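Local coordinates for protein time interval measuring enzyme TIME (Bombyx mori, PDB 2E47) that binds one copper and one zinc ion and probably converts superoxide into hydrogen peroxide and oxygen, at residues 14-19 / 147-151; 46-50 / 126-130; 72-76 / 138-142; 83-88 / 105-109. All blocks are in the same frame, centred on the assembly; numbering follows the deposited sequence.

Contact 1 of 4, residues 14-19 / 147-151; sequences LSTETI and RVACG
Apolar side chains of Leu14 and Ile19 close on Val148 and Ala149 where strand 9-15 runs out beside the start of strand 147-155, its neighbour in the antiparallel sheet. The methyl of Ala149 is the meeting point: Leu14 CG and Ile19 CG2 each lie 4.0 Å from Ala149 CB. Leu14 also turns one branch onto the opposing backbone, its CD1 resting 3.6 Å from Cys150 C. Ile19 sends its other arm to Val148, crossing it at about a right angle with CD1 3.7 Å from Val148 CG2; with CG1 placed beside the backbone N (chi1 -77°), the two arms of Ile19 divide between the two residues. A water completes the join, accepting from Ser15 N (2.8 Å) and donating to Cys150 O (2.7 Å), so it bridges the strands where no direct backbone bond links these segments. Within 14-19 the turn is closed by Thr16 N bonding to Ile19 O. Cys150 points away from strand 9-15 and is disulfide-bonded to Cys61; Arg147 NH2 bonds to the carbonyls of Cys61 and Gly65. Opposite Leu123 of strand 120-124 two residues, Val148 and Ala149, take the place of one: a classic beta bulge, here in the Greek-key beta-barrel of Cu-Zn superoxide dismutases.

Contact 2 of 4, residues 46-50 / 126-130; sequences EYGFH and KADDY. With CU (copper (II) ion), chain E.
His50 and Asp128 meet through a His-carboxylate hydrogen bond, NE2 donating to OD1 over 3.0 Å with a bent N-H...O angle of 138°. The oxygen sits near the edge of the imidazole, while the nitrogen comes from above the carboxylate plane, ring and carboxylate standing 89° apart. The other ring nitrogen, His50 ND1, binds the copper ion at 2.0 Å, alongside His52, His67 and His124. The second oxygen, Asp128 OD2, accepts from Tyr130 N at 2.8 Å, an Asx turn, and is hydrogen-bonded to NE2 of the zinc ligand His75, so one carboxylate links ligands of both metals in the second shell. With a leucine in place of Asp128, His50 and His75 would probably both lose their outer hydrogen-bond partner and be less firmly set in rotation. The backbone fixes the register behind this pair, Gly48 N bonding almost straight to Lys126 O (2.9 Å, 172°). Further out, Glu46 runs extended beyond CG and lies alongside Ala127, CG 3.5 Å from the methyl CB; a water joins Glu46 OE2 to Tyr130 OH, and another joins Glu46 OE1 to Asp128 O. Segment 126-130, in the loop after strand 120-124, crosses strand 45-52 at a steep angle, with Asn90 of strand 87-93 touching Glu46, Ala127 and Asp128 from the next strand over.

Contact 3 of 4, residues 72-76 / 138-142; sequences HKDHG and SRKTG. With ZN (zinc ion), chain F.
The backbones meet at one straight bond, His75 N to Arg139 O (2.8 Å, 167°), where the loop 72-76 passes the short helix 138-141. Next to it His75 carries its ring over the end of that helix. CG is anti to the backbone N (chi1 -179°), which lays one imidazole face on the Thr141-Gly142 peptide: Thr141 C lies over the ring centre, and Gly142 N is 3.3 Å above the plane, toward the rim. Gly142 has positive phi, and a side chain there would run into His75 NE2, so glycine is what permits the ring to lie this close. The helix itself is closed by Gly142 N bonding to Ser138 O at 2.9 Å. This is the zinc site of the Cu-Zn superoxide dismutase fold, in which His75 ND1 holds the zinc ion at 2.1 Å together with His67, His84 and Asp87; with NE2 taken by Asp128, the ring is gripped at both nitrogens and covered on a face. Asp129, next in that loop, is hydrogen-bonded to the hydroxyl of Ser138. Toward the surface, Asp74 and Arg139 form a salt bridge by stacking. Asp74 OD2 sits over one guanidinium face, 3.2 Å from Arg139 NH1, and the two planes are only 29° apart, so charge attraction holds the pair without an N-H aimed at the oxygen. Bends at chi2 and chi3 fold Arg139 back to bring its flat end under the carboxylate oxygen.

Contact 4 of 4, residues 83-88 / 105-109; sequences RHVGDL and DDQIS. With ZN (zinc ion), chain F.
Arg83 grips Asp105 end-on, NH1 (3.1 Å) and NH2 (2.8 Å) of Arg83 both donating to Asp105 OD2. The salt bridge ties the zinc-binding loop of this Cu-Zn superoxide dismutase to the connection that follows strand 98-105. Asp105 OD2 lies near the guanidinium plane, while the two flat groups stand 65° apart. The second oxygen, Asp105 OD1, takes the backbone N-H of Gln107 and Ile108, the first making an Asx turn, so the carboxylate also shapes its own loop. Arg83 is equally tied to its own segment: NE gives a nearly straight bond to His84 O (3.0 Å, 176°), NH1 bonds to Val85 O, and NH2 has a further partner in Pro78 O. A bend at chi3 (-79°) turns the N-H edge of the guanidinium toward the carbonyls of His84 and Val85. A methionine replacing Arg83 would probably leave the buried Asp105 carboxylate without its countercharge and the carbonyls of His84 and Val85 without these donors. A type I turn from His84 to Asp87 presents His84 ND1 and Asp87 OD1 to the zinc ion, with His67 and His75 completing the site; Asp87 OD2 accepts from His84 N and from Gly76 N. Apolar contacts flank the salt bridge. Leu88 CD2 meets Ile108 CD1, Val85 CG1 lies 3.9 Å from Ile108 CG2, and Gln107 CB sits over the centre of one guanidinium face, 3.6 Å from Arg83 NH1.

Overall arrangement
Contacts 2, 3 and 4 gather round the metal sites, their centres about 12 to 14 Å apart, whereas contact 1 lies farther off, with its centre about 15 Å from that of contact 2 and about 23 Å from that of contact 3. Along the chain contact 1 closes the widest loop and encloses the others; contact 4 is nested inside both contacts 2 and 3, whose segments alternate. Contacts 1, 2 and 4 all reach the antiparallel sheet, strands 45-52 and 87-93 being neighbours in it. Contacts 3 and 4 share the zinc ion, and contact 2 supplies a copper ligand, so a strand and loops far apart in sequence build the paired metal centre against the barrel.

Contact 1 of 4, residues 14-19 / 147-151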
# COMPACT_ATOMS: atom_id res chain seq x y z
N LEU A 14 6.06 8.48 1.41
CA LEU A 14 7.17 8.29 2.36
C LEU A 14 6.94 9.21 3.58
O LEU A 14 6.62 10.38 3.39
CB LEU A 14 8.40 8.82 1.65
CG LEU A 14 9.24 7.84 0.81
CD1 LEU A 14 8.57 6.53 0.53
CD2 LEU A 14 10.01 8.42 -0.37
N SER A 15 7.09 8.71 4.81
CA SER A 15 6.80 9.50 5.96
C SER A 15 7.60 8.93 7.17
O SER A 15 7.27 7.86 7.70
CB SER A 15 5.28 9.52 6.26
OG SER A 15 4.98 10.65 7.09
N THR A 16 8.63 9.70 7.56
CA THR A 16 9.64 9.37 8.55
C THR A 16 9.73 10.67 9.43
O THR A 16 9.10 11.69 9.07
CB THR A 16 10.91 9.03 7.73
OG1 THR A 16 10.99 7.59 7.53
CG2 THR A 16 12.18 9.57 8.19
N GLU A 17 10.46 10.62 10.56
CA GLU A 17 10.76 11.82 11.33
C GLU A 17 11.45 12.85 10.43
O GLU A 17 11.17 14.07 10.55
CB GLU A 17 11.70 11.51 12.51
CG GLU A 17 11.04 10.84 13.75
CD GLU A 17 9.64 11.38 14.06
OE1 GLU A 17 9.51 12.54 14.54
OE2 GLU A 17 8.66 10.63 13.84
N THR A 18 12.35 12.38 9.55
CA THR A 18 13.12 13.31 8.69
C THR A 18 12.70 13.43 7.21
O THR A 18 12.98 14.44 6.58
CB THR A 18 14.66 13.02 8.79
OG1 THR A 18 14.91 11.64 8.48
CG2 THR A 18 15.20 13.29 10.24
N ILE A 19 12.05 12.41 6.66
CA ILE A 19 11.81 12.34 5.23
C ILE A 19 10.34 12.34 4.91
O ILE A 19 9.58 11.62 5.56
CB ILE A 19 12.52 11.07 4.63
CG1 ILE A 19 14.03 11.34 4.50
CG2 ILE A 19 11.87 10.70 3.27
CD1 ILE A 19 14.81 10.17 4.39
N ARG A 147 18.01 1.28 4.12
CA ARG A 147 16.75 1.71 3.58
C ARG A 147 16.27 2.85 4.43
O ARG A 147 16.03 2.66 5.59
CB ARG A 147 15.78 0.53 3.65
CG ARG A 147 16.30 -0.66 2.80
CD ARG A 147 15.29 -1.76 2.66
NE ARG A 147 15.93 -2.84 1.93
CZ ARG A 147 15.37 -3.98 1.53
NH1 ARG A 147 16.12 -4.86 0.88
NH2 ARG A 147 14.09 -4.26 1.79
N VAL A 148 16.17 4.05 3.88
CA VAL A 148 15.87 5.19 4.77
C VAL A 148 14.36 5.46 4.89
O VAL A 148 13.92 6.03 5.88
CB VAL A 148 16.67 6.48 4.44
CG1 VAL A 148 18.18 6.21 4.47
CG2 VAL A 148 16.30 7.01 3.13
N ALA A 149 13.58 5.07 3.87
CA ALA A 149 12.13 5.19 3.93
C ALA A 149 11.52 4.31 2.89
O ALA A 149 12.16 4.01 1.88
CB ALA A 149 11.76 6.72 3.69
N CYS A 150 10.26 3.91 3.12
CA CYS A 150 9.50 3.11 2.18
C CYS A 150 8.03 3.41 2.24
O CYS A 150 7.54 3.92 3.27
CB CYS A 150 9.71 1.58 2.43
SG CYS A 150 9.62 1.05 4.08
N GLY A 151 7.31 3.09 1.17
CA GLY A 151 5.86 3.21 1.21
C GLY A 151 5.26 2.17 0.32
O GLY A 151 5.82 1.87 -0.73
O HOH W 1 7.89 6.02 4.97

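Contact 2 of 4, residues 46-50 / 126-130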
# COMPACT_ATOMS: atom_id res chain seq x y z
N GLU A 46 22.73 11.92 -4.54
CA GLU A 46 21.89 10.96 -5.26
C GLU A 46 21.71 9.72 -4.43
O GLU A 46 22.62 9.31 -3.69
CB GLU A 46 22.47 10.60 -6.65
CG GLU A 46 23.77 9.90 -6.71
CD GLU A 46 24.26 9.57 -8.18
OE1 GLU A 46 25.33 8.89 -8.33
OE2 GLU A 46 23.56 9.96 -9.16
N TYR A 47 20.53 9.09 -4.55
CA TYR A 47 20.16 8.03 -3.61
C TYR A 47 19.34 7.01 -4.36
O TYR A 47 18.42 7.39 -5.12
CB TYR A 47 19.31 8.63 -2.48
CG TYR A 47 20.05 9.76 -1.71
CD1 TYR A 47 19.97 11.09 -2.13
CD2 TYR A 47 20.78 9.48 -0.60
CE1 TYR A 47 20.62 12.14 -1.49
CE2 TYR A 47 21.44 10.54 0.08
CZ TYR A 47 21.35 11.85 -0.38
OH TYR A 47 21.99 12.89 0.28
N GLY A 48 19.64 5.73 -4.12
CA GLY A 48 18.91 4.63 -4.74
C GLY A 48 17.45 4.71 -4.49
O GLY A 48 17.01 5.01 -3.37
N PHE A 49 16.65 4.47 -5.53
CA PHE A 49 15.22 4.50 -5.36
C PHE A 49 14.66 3.35 -6.18
O PHE A 49 14.84 3.31 -7.37
CB PHE A 49 14.75 5.80 -5.93
CG PHE A 49 13.31 6.08 -5.68
CD1 PHE A 49 12.44 6.24 -6.74
CD2 PHE A 49 12.86 6.26 -4.42
CE1 PHE A 49 11.12 6.52 -6.51
CE2 PHE A 49 11.57 6.53 -4.17
CZ PHE A 49 10.68 6.65 -5.22
N HIS A 50 14.02 2.36 -5.55
CA HIS A 50 13.60 1.15 -6.28
C HIS A 50 12.21 0.68 -5.87
O HIS A 50 11.81 0.99 -4.78
CB HIS A 50 14.54 0.00 -5.97
CG HIS A 50 15.98 0.40 -5.89
ND1 HIS A 50 16.76 0.10 -4.79
CD2 HIS A 50 16.79 1.06 -6.77
CE1 HIS A 50 17.99 0.56 -5.00
NE2 HIS A 50 18.03 1.14 -6.20
N LYS A 126 22.31 5.46 0.16
CA LYS A 126 23.29 5.93 -0.83
C LYS A 126 22.93 5.66 -2.24
O LYS A 126 21.92 5.00 -2.53
CB LYS A 126 24.70 5.42 -0.56
CG LYS A 126 24.87 3.95 -0.37
CD LYS A 126 26.09 3.80 0.52
CE LYS A 126 26.76 2.40 0.35
NZ LYS A 126 28.28 2.48 0.37
N ALA A 127 23.80 6.14 -3.11
CA ALA A 127 23.58 6.06 -4.54
C ALA A 127 23.56 4.62 -5.05
O ALA A 127 24.26 3.76 -4.55
CB ALA A 127 24.65 6.86 -5.29
N ASP A 128 22.74 4.37 -6.04
CA ASP A 128 22.75 3.10 -6.77
C ASP A 128 23.93 3.16 -7.77
O ASP A 128 24.00 4.11 -8.54
CB ASP A 128 21.43 3.06 -7.55
CG ASP A 128 21.16 1.72 -8.25
OD1 ASP A 128 19.94 1.46 -8.46
OD2 ASP A 128 22.10 0.95 -8.60
N ASP A 129 24.81 2.14 -7.78
CA ASP A 129 25.99 2.15 -8.69
C ASP A 129 25.70 1.38 -10.01
O ASP A 129 26.58 1.14 -10.85
CB ASP A 129 27.20 1.56 -7.94
CG ASP A 129 27.08 0.03 -7.72
OD1 ASP A 129 27.87 -0.49 -6.89
OD2 ASP A 129 26.20 -0.66 -8.34
N TYR A 130 24.43 1.01 -10.16
CA TYR A 130 23.82 0.49 -11.39
C TYR A 130 24.39 -0.86 -11.77
O TYR A 130 24.28 -1.26 -12.94
CB TYR A 130 23.90 1.46 -12.55
CG TYR A 130 23.44 2.86 -12.31
CD1 TYR A 130 22.11 3.14 -11.89
CD2 TYR A 130 24.32 3.95 -12.53
CE1 TYR A 130 21.67 4.47 -11.70
CE2 TYR A 130 23.91 5.25 -12.28
CZ TYR A 130 22.58 5.51 -11.89
OH TYR A 130 22.19 6.82 -11.71
CU CU E . 16.53 -1.24 -3.27
O HOH W 2 24.30 8.60 -11.47
O HOH W 3 24.87 8.68 -2.13
O HOH W 4 26.38 5.97 -9.07

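Contact 3 of 4, residues 72-76 / 138-142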
# COMPACT_ATOMS: atom_id res chain seq x y z
N HIS A 72 13.83 -12.14 -13.60
CA HIS A 72 15.09 -12.73 -13.11
C HIS A 72 16.31 -12.20 -13.80
O HIS A 72 17.14 -13.00 -14.23
CB HIS A 72 15.10 -14.28 -13.22
CG HIS A 72 13.81 -14.89 -12.78
ND1 HIS A 72 13.59 -15.29 -11.48
CD2 HIS A 72 12.66 -15.11 -13.45
CE1 HIS A 72 12.36 -15.74 -11.38
NE2 HIS A 72 11.77 -15.64 -12.55
N LYS A 73 16.43 -10.88 -13.92
CA LYS A 73 17.61 -10.30 -14.48
C LYS A 73 18.54 -9.89 -13.35
O LYS A 73 18.29 -10.22 -12.15
CB LYS A 73 17.28 -9.14 -15.41
CG LYS A 73 16.29 -9.51 -16.59
CD LYS A 73 16.37 -8.47 -17.74
CE LYS A 73 15.42 -8.79 -18.90
NZ LYS A 73 15.23 -10.27 -18.98
N ASP A 74 19.64 -9.23 -13.72
CA ASP A 74 20.56 -8.68 -12.77
C ASP A 74 20.17 -7.21 -12.53
O ASP A 74 19.36 -6.62 -13.31
CB ASP A 74 21.99 -8.73 -13.31
CG ASP A 74 22.49 -10.19 -13.57
OD1 ASP A 74 22.45 -11.05 -12.68
OD2 ASP A 74 23.00 -10.44 -14.65
N HIS A 75 20.77 -6.63 -11.51
CA HIS A 75 20.54 -5.24 -11.20
C HIS A 75 21.18 -4.43 -12.27
O HIS A 75 22.30 -4.69 -12.63
CB HIS A 75 21.15 -4.86 -9.82
CG HIS A 75 20.91 -3.45 -9.45
ND1 HIS A 75 19.67 -3.00 -9.03
CD2 HIS A 75 21.73 -2.37 -9.46
CE1 HIS A 75 19.74 -1.69 -8.82
NE2 HIS A 75 20.97 -1.28 -9.07
N GLY A 76 20.52 -3.39 -12.74
CA GLY A 76 21.16 -2.54 -13.72
C GLY A 76 20.74 -1.09 -13.63
O GLY A 76 20.08 -0.67 -12.70
N SER A 138 26.85 -5.36 -5.93
CA SER A 138 26.54 -4.47 -7.06
C SER A 138 25.47 -5.01 -8.03
O SER A 138 24.50 -4.28 -8.36
CB SER A 138 27.81 -3.96 -7.75
OG SER A 138 27.50 -2.93 -8.73
N ARG A 139 25.60 -6.27 -8.47
CA ARG A 139 24.71 -6.83 -9.47
C ARG A 139 23.40 -7.31 -8.90
O ARG A 139 22.58 -7.80 -9.66
CB ARG A 139 25.36 -8.01 -10.23
CG ARG A 139 26.48 -7.58 -11.22
CD ARG A 139 25.92 -7.01 -12.57
NE ARG A 139 25.91 -7.91 -13.76
CZ ARG A 139 26.16 -9.23 -13.80
NH1 ARG A 139 26.09 -9.86 -14.97
NH2 ARG A 139 26.46 -9.95 -12.71
N LYS A 140 23.22 -7.17 -7.58
CA LYS A 140 21.98 -7.45 -6.90
C LYS A 140 21.21 -6.20 -6.40
O LYS A 140 19.98 -6.14 -6.49
CB LYS A 140 22.22 -8.35 -5.68
CG LYS A 140 23.16 -9.50 -5.90
CD LYS A 140 22.73 -10.69 -5.00
CE LYS A 140 21.51 -11.48 -5.56
NZ LYS A 140 21.90 -12.50 -6.61
N THR A 141 21.93 -5.28 -5.77
CA THR A 141 21.30 -4.18 -5.11
C THR A 141 21.84 -2.85 -5.59
O THR A 141 21.37 -1.82 -5.18
CB THR A 141 21.53 -4.23 -3.57
OG1 THR A 141 22.93 -4.11 -3.31
CG2 THR A 141 20.99 -5.56 -2.94
N GLY A 142 22.91 -2.86 -6.38
CA GLY A 142 23.50 -1.55 -6.71
C GLY A 142 24.35 -0.92 -5.60
O GLY A 142 24.84 0.20 -5.79
ZN ZN F . 17.86 -3.91 -8.67

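Contact 4 of 4, residues 83-88 / 105-109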
# COMPACT_ATOMS: atom_id res chain seq x y z
N ARG A 83 18.23 -5.37 -16.24
CA ARG A 83 17.92 -4.56 -15.05
C ARG A 83 16.76 -5.32 -14.45
O ARG A 83 16.05 -6.10 -15.14
CB ARG A 83 17.45 -3.11 -15.42
CG ARG A 83 16.27 -3.02 -16.45
CD ARG A 83 15.58 -1.60 -16.57
NE ARG A 83 14.65 -1.36 -15.46
CZ ARG A 83 13.83 -0.29 -15.37
NH1 ARG A 83 12.96 -0.19 -14.37
NH2 ARG A 83 13.85 0.67 -16.27
N HIS A 84 16.53 -5.09 -13.17
CA HIS A 84 15.26 -5.50 -12.53
C HIS A 84 14.15 -4.57 -12.99
O HIS A 84 14.42 -3.47 -13.30
CB HIS A 84 15.42 -5.40 -11.01
CG HIS A 84 16.55 -6.23 -10.46
ND1 HIS A 84 17.38 -5.79 -9.44
CD2 HIS A 84 16.96 -7.49 -10.78
CE1 HIS A 84 18.23 -6.75 -9.14
NE2 HIS A 84 18.02 -7.78 -9.95
N VAL A 85 12.88 -5.00 -12.98
CA VAL A 85 11.77 -4.12 -13.31
C VAL A 85 11.75 -2.94 -12.29
O VAL A 85 11.43 -1.81 -12.66
CB VAL A 85 10.43 -4.92 -13.35
CG1 VAL A 85 9.14 -3.99 -13.34
CG2 VAL A 85 10.41 -5.78 -14.62
N GLY A 86 12.13 -3.22 -11.04
CA GLY A 86 12.12 -2.21 -10.01
C GLY A 86 13.27 -1.21 -9.94
O GLY A 86 13.31 -0.40 -9.02
N ASP A 87 14.22 -1.28 -10.87
CA ASP A 87 15.41 -0.44 -10.83
C ASP A 87 15.02 0.89 -11.41
O ASP A 87 15.17 1.07 -12.61
CB ASP A 87 16.51 -1.05 -11.71
CG ASP A 87 17.13 -2.32 -11.08
OD1 ASP A 87 16.85 -2.60 -9.93
OD2 ASP A 87 17.91 -3.03 -11.74
N LEU A 88 14.53 1.82 -10.63
CA LEU A 88 14.16 3.15 -11.18
C LEU A 88 15.35 4.05 -11.18
O LEU A 88 15.27 5.14 -11.73
CB LEU A 88 13.02 3.85 -10.40
CG LEU A 88 11.70 3.06 -10.35
CD1 LEU A 88 10.79 3.55 -9.20
CD2 LEU A 88 10.96 3.08 -11.69
N ASP A 105 9.34 5.56 -17.11
CA ASP A 105 9.96 4.25 -17.05
C ASP A 105 9.22 3.26 -17.97
O ASP A 105 8.01 3.19 -17.99
CB ASP A 105 9.96 3.71 -15.63
CG ASP A 105 10.89 2.48 -15.45
OD1 ASP A 105 10.40 1.33 -15.54
OD2 ASP A 105 12.14 2.65 -15.24
N ASP A 106 9.97 2.47 -18.74
CA ASP A 106 9.32 1.52 -19.67
C ASP A 106 9.33 0.07 -19.19
O ASP A 106 8.98 -0.80 -19.96
CB ASP A 106 9.97 1.58 -21.07
CG ASP A 106 11.50 1.43 -21.02
OD1 ASP A 106 12.05 1.33 -19.89
OD2 ASP A 106 12.15 1.39 -22.10
N GLN A 107 9.71 -0.20 -17.94
CA GLN A 107 9.61 -1.58 -17.43
C GLN A 107 8.41 -1.80 -16.46
O GLN A 107 7.70 -2.81 -16.56
CB GLN A 107 10.93 -1.95 -16.72
CG GLN A 107 11.63 -3.17 -17.22
CD GLN A 107 11.86 -3.04 -18.67
OE1 GLN A 107 12.47 -2.08 -19.12
NE2 GLN A 107 11.29 -3.95 -19.45
N ILE A 108 8.22 -0.89 -15.51
CA ILE A 108 7.11 -0.98 -14.58
C ILE A 108 5.75 -0.79 -15.29
O ILE A 108 5.65 -0.11 -16.31
CB ILE A 108 7.25 0.04 -13.40
CG1 ILE A 108 7.32 1.49 -13.90
CG2 ILE A 108 8.51 -0.28 -12.50
CD1 ILE A 108 7.26 2.60 -12.75
N SER A 109 4.71 -1.32 -14.69
CA SER A 109 3.38 -1.15 -15.18
C SER A 109 2.44 -1.09 -13.94
O SER A 109 2.81 -1.47 -12.80
CB SER A 109 2.99 -2.36 -16.04
OG SER A 109 1.73 -2.17 -16.68
ZN ZN F . 17.86 -3.91 -8.67